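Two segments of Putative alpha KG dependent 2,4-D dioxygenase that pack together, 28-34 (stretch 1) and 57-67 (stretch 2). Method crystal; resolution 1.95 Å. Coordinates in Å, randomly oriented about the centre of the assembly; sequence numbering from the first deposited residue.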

ATOM      1  N   ASP A  28      16.540 -33.706  11.560  1.00 27.86           N
ATOM      2  CA  ASP A  28      17.929 -33.271  11.684  1.00 31.62           C
ATOM      3  C   ASP A  28      18.445 -33.014  10.271  1.00 35.08           C
ATOM      4  O   ASP A  28      18.908 -33.938   9.597  1.00 25.33           O
ATOM      5  CB  ASP A  28      18.769 -34.309  12.418  1.00 32.61           C
ATOM      6  CG  ASP A  28      20.250 -33.942  12.477  1.00 35.73           C
ATOM      7  OD1 ASP A  28      20.625 -32.802  12.105  1.00 33.82           O
ATOM      8  OD2 ASP A  28      21.040 -34.804  12.925  1.00 39.28           O
ATOM      9  N   LEU A  29      18.406 -31.756   9.842  1.00 22.96           N
ATOM     10  CA  LEU A  29      18.793 -31.447   8.467  1.00 27.95           C
ATOM     11  C   LEU A  29      20.305 -31.369   8.279  1.00 29.76           C
ATOM     12  O   LEU A  29      20.767 -31.007   7.190  1.00 33.86           O
ATOM     13  CB  LEU A  29      18.130 -30.149   8.014  1.00 24.83           C
ATOM     14  CG  LEU A  29      16.599 -30.203   8.105  1.00 23.27           C
ATOM     15  CD1 LEU A  29      15.988 -28.913   7.574  1.00 21.09           C
ATOM     16  CD2 LEU A  29      16.035 -31.428   7.377  1.00 22.41           C
ATOM     17  N   SER A  30      21.091 -31.710   9.298  1.00 30.78           N
ATOM     18  CA  SER A  30      22.522 -31.839   9.057  1.00 33.65           C
ATOM     19  C   SER A  30      22.854 -33.101   8.271  1.00 35.42           C
ATOM     20  O   SER A  30      23.974 -33.217   7.762  1.00 38.44           O
ATOM     21  CB  SER A  30      23.308 -31.821  10.372  1.00 31.56           C
ATOM     22  OG  SER A  30      23.114 -32.997  11.128  1.00 32.88           O
ATOM     23  N   LYS A  31      21.909 -34.030   8.143  1.00 35.05           N
ATOM     24  CA  LYS A  31      22.072 -35.258   7.384  1.00 38.75           C
ATOM     25  C   LYS A  31      21.177 -35.244   6.149  1.00 39.45           C
ATOM     26  O   LYS A  31      20.080 -34.679   6.179  1.00 41.07           O
ATOM     27  CB  LYS A  31      21.713 -36.480   8.236  1.00 40.22           C
ATOM     28  CG  LYS A  31      22.495 -36.608   9.534  1.00 43.60           C
ATOM     29  CD  LYS A  31      21.965 -37.756  10.370  1.00 47.16           C
ATOM     30  CE  LYS A  31      22.884 -38.045  11.547  1.00 52.56           C
ATOM     31  NZ  LYS A  31      23.136 -36.796  12.325  1.00 54.20           N
ATOM     32  N   PRO A  32      21.605 -35.870   5.053  1.00 41.51           N
ATOM     33  CA  PRO A  32      20.770 -35.885   3.849  1.00 39.71           C
ATOM     34  C   PRO A  32      19.461 -36.604   4.126  1.00 38.07           C
ATOM     35  O   PRO A  32      19.418 -37.609   4.841  1.00 40.08           O
ATOM     36  CB  PRO A  32      21.625 -36.649   2.830  1.00 42.62           C
ATOM     37  CG  PRO A  32      23.020 -36.584   3.363  1.00 42.94           C
ATOM     38  CD  PRO A  32      22.875 -36.587   4.851  1.00 42.11           C
ATOM     39  N   LEU A  33      18.386 -36.077   3.567  1.00 33.87           N
ATOM     40  CA  LEU A  33      17.080 -36.677   3.759  1.00 34.14           C
ATOM     41  C   LEU A  33      16.852 -37.774   2.729  1.00 33.03           C
ATOM     42  O   LEU A  33      17.383 -37.735   1.618  1.00 32.77           O
ATOM     43  CB  LEU A  33      15.983 -35.618   3.648  1.00 31.92           C
ATOM     44  CG  LEU A  33      16.040 -34.493   4.685  1.00 30.82           C
ATOM     45  CD1 LEU A  33      14.921 -33.502   4.424  1.00 28.80           C
ATOM     46  CD2 LEU A  33      15.952 -35.039   6.102  1.00 31.28           C
ATOM     47  N   SER A  34      16.067 -38.766   3.120  1.00 32.18           N
ATOM     48  CA  SER A  34      15.655 -39.797   2.186  1.00 36.12           C
ATOM     49  C   SER A  34      14.719 -39.196   1.146  1.00 37.14           C
ATOM     50  O   SER A  34      14.171 -38.105   1.328  1.00 27.88           O
ATOM     51  CB  SER A  34      14.971 -40.948   2.926  1.00 40.47           C
ATOM     52  OG  SER A  34      13.685 -40.561   3.391  1.00 39.83           O
ATOM     53  N   TYR A  57      20.975 -26.327  13.539  1.00 27.64           N
ATOM     54  CA  TYR A  57      22.349 -25.837  13.654  1.00 32.23           C
ATOM     55  C   TYR A  57      23.206 -26.471  12.557  1.00 34.07           C
ATOM     56  O   TYR A  57      24.051 -27.337  12.795  1.00 36.81           O
ATOM     57  CB  TYR A  57      22.900 -26.126  15.048  1.00 33.76           C
ATOM     58  CG  TYR A  57      22.347 -25.202  16.111  1.00 38.57           C
ATOM     59  CD1 TYR A  57      21.104 -25.448  16.695  1.00 39.94           C
ATOM     60  CD2 TYR A  57      23.054 -24.078  16.526  1.00 43.53           C
ATOM     61  CE1 TYR A  57      20.586 -24.599  17.661  1.00 41.93           C
ATOM     62  CE2 TYR A  57      22.541 -23.225  17.497  1.00 45.48           C
ATOM     63  CZ  TYR A  57      21.307 -23.490  18.055  1.00 44.70           C
ATOM     64  OH  TYR A  57      20.788 -22.647  19.014  1.00 47.92           O
ATOM     65  N   ILE A  58      22.981 -26.007  11.328  1.00 30.04           N
ATOM     66  CA  ILE A  58      23.654 -26.562  10.158  1.00 31.72           C
ATOM     67  C   ILE A  58      24.507 -25.493   9.481  1.00 33.16           C
ATOM     68  O   ILE A  58      24.203 -24.298   9.538  1.00 34.24           O
ATOM     69  CB  ILE A  58      22.634 -27.144   9.164  1.00 29.20           C
ATOM     70  CG1 ILE A  58      21.696 -26.038   8.676  1.00 26.81           C
ATOM     71  CG2 ILE A  58      21.833 -28.250   9.836  1.00 27.69           C
ATOM     72  CD1 ILE A  58      20.727 -26.487   7.647  1.00 25.85           C
ATOM     73  N   ASP A  59      25.583 -25.928   8.829  1.00 35.36           N
ATOM     74  CA  ASP A  59      26.413 -24.977   8.101  1.00 38.75           C
ATOM     75  C   ASP A  59      25.846 -24.729   6.697  1.00 35.60           C
ATOM     76  O   ASP A  59      24.816 -25.282   6.300  1.00 32.33           O
ATOM     77  CB  ASP A  59      27.871 -25.443   8.041  1.00 44.13           C
ATOM     78  CG  ASP A  59      28.060 -26.782   7.328  1.00 46.67           C
ATOM     79  OD1 ASP A  59      27.224 -27.174   6.481  1.00 45.48           O
ATOM     80  OD2 ASP A  59      29.089 -27.435   7.601  1.00 48.63           O
ATOM     81  N   ASP A  60      26.539 -23.879   5.932  1.00 33.23           N
ATOM     82  CA  ASP A  60      26.022 -23.460   4.631  1.00 32.95           C
ATOM     83  C   ASP A  60      26.009 -24.607   3.628  1.00 33.83           C
ATOM     84  O   ASP A  60      25.093 -24.706   2.806  1.00 33.65           O
ATOM     85  CB  ASP A  60      26.842 -22.287   4.094  1.00 34.05           C
ATOM     86  CG  ASP A  60      26.553 -21.009   4.837  1.00 42.29           C
ATOM     87  OD1 ASP A  60      25.548 -20.972   5.573  1.00 40.70           O
ATOM     88  OD2 ASP A  60      27.298 -20.029   4.663  1.00 44.97           O
ATOM     89  N   ASP A  61      27.025 -25.471   3.660  1.00 37.04           N
ATOM     90  CA  ASP A  61      27.002 -26.634   2.779  1.00 37.52           C
ATOM     91  C   ASP A  61      25.758 -27.472   3.025  1.00 34.38           C
ATOM     92  O   ASP A  61      25.082 -27.886   2.076  1.00 33.60           O
ATOM     93  CB  ASP A  61      28.253 -27.487   2.984  1.00 39.68           C
ATOM     94  CG  ASP A  61      29.496 -26.836   2.430  1.00 45.49           C
ATOM     95  OD1 ASP A  61      29.350 -25.958   1.547  1.00 44.60           O
ATOM     96  OD2 ASP A  61      30.610 -27.207   2.872  1.00 48.36           O
ATOM     97  N   GLN A  62      25.420 -27.705   4.291  1.00 31.02           N
ATOM     98  CA  GLN A  62      24.256 -28.531   4.579  1.00 29.30           C
ATOM     99  C   GLN A  62      22.965 -27.806   4.225  1.00 28.33           C
ATOM    100  O   GLN A  62      22.019 -28.431   3.735  1.00 28.51           O
ATOM    101  CB  GLN A  62      24.288 -28.966   6.041  1.00 29.22           C
ATOM    102  CG  GLN A  62      25.481 -29.864   6.328  1.00 35.32           C
ATOM    103  CD  GLN A  62      25.820 -29.938   7.796  1.00 36.77           C
ATOM    104  OE1 GLN A  62      25.455 -29.054   8.570  1.00 38.31           O
ATOM    105  NE2 GLN A  62      26.552 -30.977   8.186  1.00 35.45           N
ATOM    106  N   LEU A  63      22.918 -26.484   4.423  1.00 26.90           N
ATOM    107  CA  LEU A  63      21.751 -25.715   3.993  1.00 25.31           C
ATOM    108  C   LEU A  63      21.552 -25.816   2.485  1.00 31.25           C
ATOM    109  O   LEU A  63      20.437 -26.060   2.003  1.00 29.25           O
ATOM    110  CB  LEU A  63      21.909 -24.253   4.397  1.00 30.46           C
ATOM    111  CG  LEU A  63      20.827 -23.315   3.867  1.00 30.39           C
ATOM    112  CD1 LEU A  63      19.464 -23.683   4.436  1.00 30.62           C
ATOM    113  CD2 LEU A  63      21.187 -21.848   4.140  1.00 30.40           C
ATOM    114  N   LEU A  64      22.633 -25.627   1.721  1.00 27.50           N
ATOM    115  CA  LEU A  64      22.539 -25.737   0.271  1.00 32.50           C
ATOM    116  C   LEU A  64      22.161 -27.149  -0.151  1.00 31.07           C
ATOM    117  O   LEU A  64      21.382 -27.335  -1.091  1.00 31.44           O
ATOM    118  CB  LEU A  64      23.858 -25.320  -0.376  1.00 34.35           C
ATOM    119  CG  LEU A  64      24.138 -23.820  -0.366  1.00 35.53           C
ATOM    120  CD1 LEU A  64      25.511 -23.546  -0.938  1.00 35.14           C
ATOM    121  CD2 LEU A  64      23.075 -23.077  -1.159  1.00 36.50           C
ATOM    122  N   ALA A  65      22.706 -28.158   0.528  1.00 31.20           N
ATOM    123  CA  ALA A  65      22.381 -29.538   0.180  1.00 33.02           C
ATOM    124  C   ALA A  65      20.909 -29.839   0.426  1.00 29.26           C
ATOM    125  O   ALA A  65      20.265 -30.534  -0.371  1.00 27.96           O
ATOM    126  CB  ALA A  65      23.263 -30.500   0.978  1.00 35.34           C
ATOM    127  N   PHE A  66      20.355 -29.322   1.525  1.00 26.88           N
ATOM    128  CA  PHE A  66      18.929 -29.493   1.786  1.00 28.00           C
ATOM    129  C   PHE A  66      18.094 -28.807   0.712  1.00 29.41           C
ATOM    130  O   PHE A  66      17.181 -29.409   0.134  1.00 30.48           O
ATOM    131  CB  PHE A  66      18.592 -28.956   3.180  1.00 27.14           C
ATOM    132  CG  PHE A  66      17.113 -28.870   3.464  1.00 27.22           C
ATOM    133  CD1 PHE A  66      16.356 -30.013   3.639  1.00 27.66           C
ATOM    134  CD2 PHE A  66      16.494 -27.642   3.580  1.00 24.50           C
ATOM    135  CE1 PHE A  66      14.997 -29.930   3.904  1.00 26.47           C
ATOM    136  CE2 PHE A  66      15.140 -27.549   3.841  1.00 24.20           C
ATOM    137  CZ  PHE A  66      14.387 -28.697   4.001  1.00 23.26           C
ATOM    138  N   ALA A  67      18.422 -27.549   0.405  1.00 27.14           N
ATOM    139  CA  ALA A  67      17.683 -26.816  -0.613  1.00 22.86           C
ATOM    140  C   ALA A  67      17.709 -27.537  -1.958  1.00 24.11           C
ATOM    141  O   ALA A  67      16.690 -27.601  -2.654  1.00 23.71           O
ATOM    142  CB  ALA A  67      18.262 -25.408  -0.742  1.00 23.88           C
TER
HETATM  143  O   HOH W   1      21.548 -30.863   4.522  1.00 30.68           O

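Two segments can pack closely without a direct hydrogen bond between them when many of the polar groups bond within their own segment or to water and apolar surface faces the neighbour. Stretches 28-34 and 57-67 of this putative dioxygenase illustrate the principle. The first has no regular helix or strand but opens with a type I turn from Asp 28 to Lys 31. Asp 28 organises this turn: its OD1 accepts from Ser 30 N (3.0 Å) and Ser 30 OG (2.7 Å), while its OD2 forms a salt bridge with Lys 31 NZ (3.0 Å).

Along the second stretch, Tyr 57 points away, and contact begins at Ile 58, where the backbones come near each other, 5.5 Å from Ile 58 CA to Ser 30 CA. The methyl CG2 of Ile 58 rests against the turn's backbone, 3.6 Å from Ser 30 N and 3.8 Å from Leu 29 C. The Ser 30 N-H is already bonded to Asp 28 OD1, so it does not need a partner from Ile 58.

Asp 59 then caps the helix of residues 60-67. Its OD1 accepts from Gln 62 N (2.9 Å), and Gln 62 OE1 accepts in return from Asp 59 N (3.1 Å). The second of these bonds holds the Gln 62 side chain, whose NE2 approaches Ser 30 O at 3.4 Å, but at an angle too poor for a hydrogen bond. Water 1 supplies a polar link instead, lying within hydrogen-bonding distance of both Leu 29 O (2.8 Å) and Gln 62 O (2.6 Å).

One helical turn later, Phe 66 receives two leucines differently. Leu 29 CD1 sits over one ring face, 3.9 Å from Phe 66 CZ and nearly on the ring normal, a CH-pi contact. Leu 33 CD1 meets the ring edge, 3.6 Å from Phe 66 CE1, extending the apolar contact.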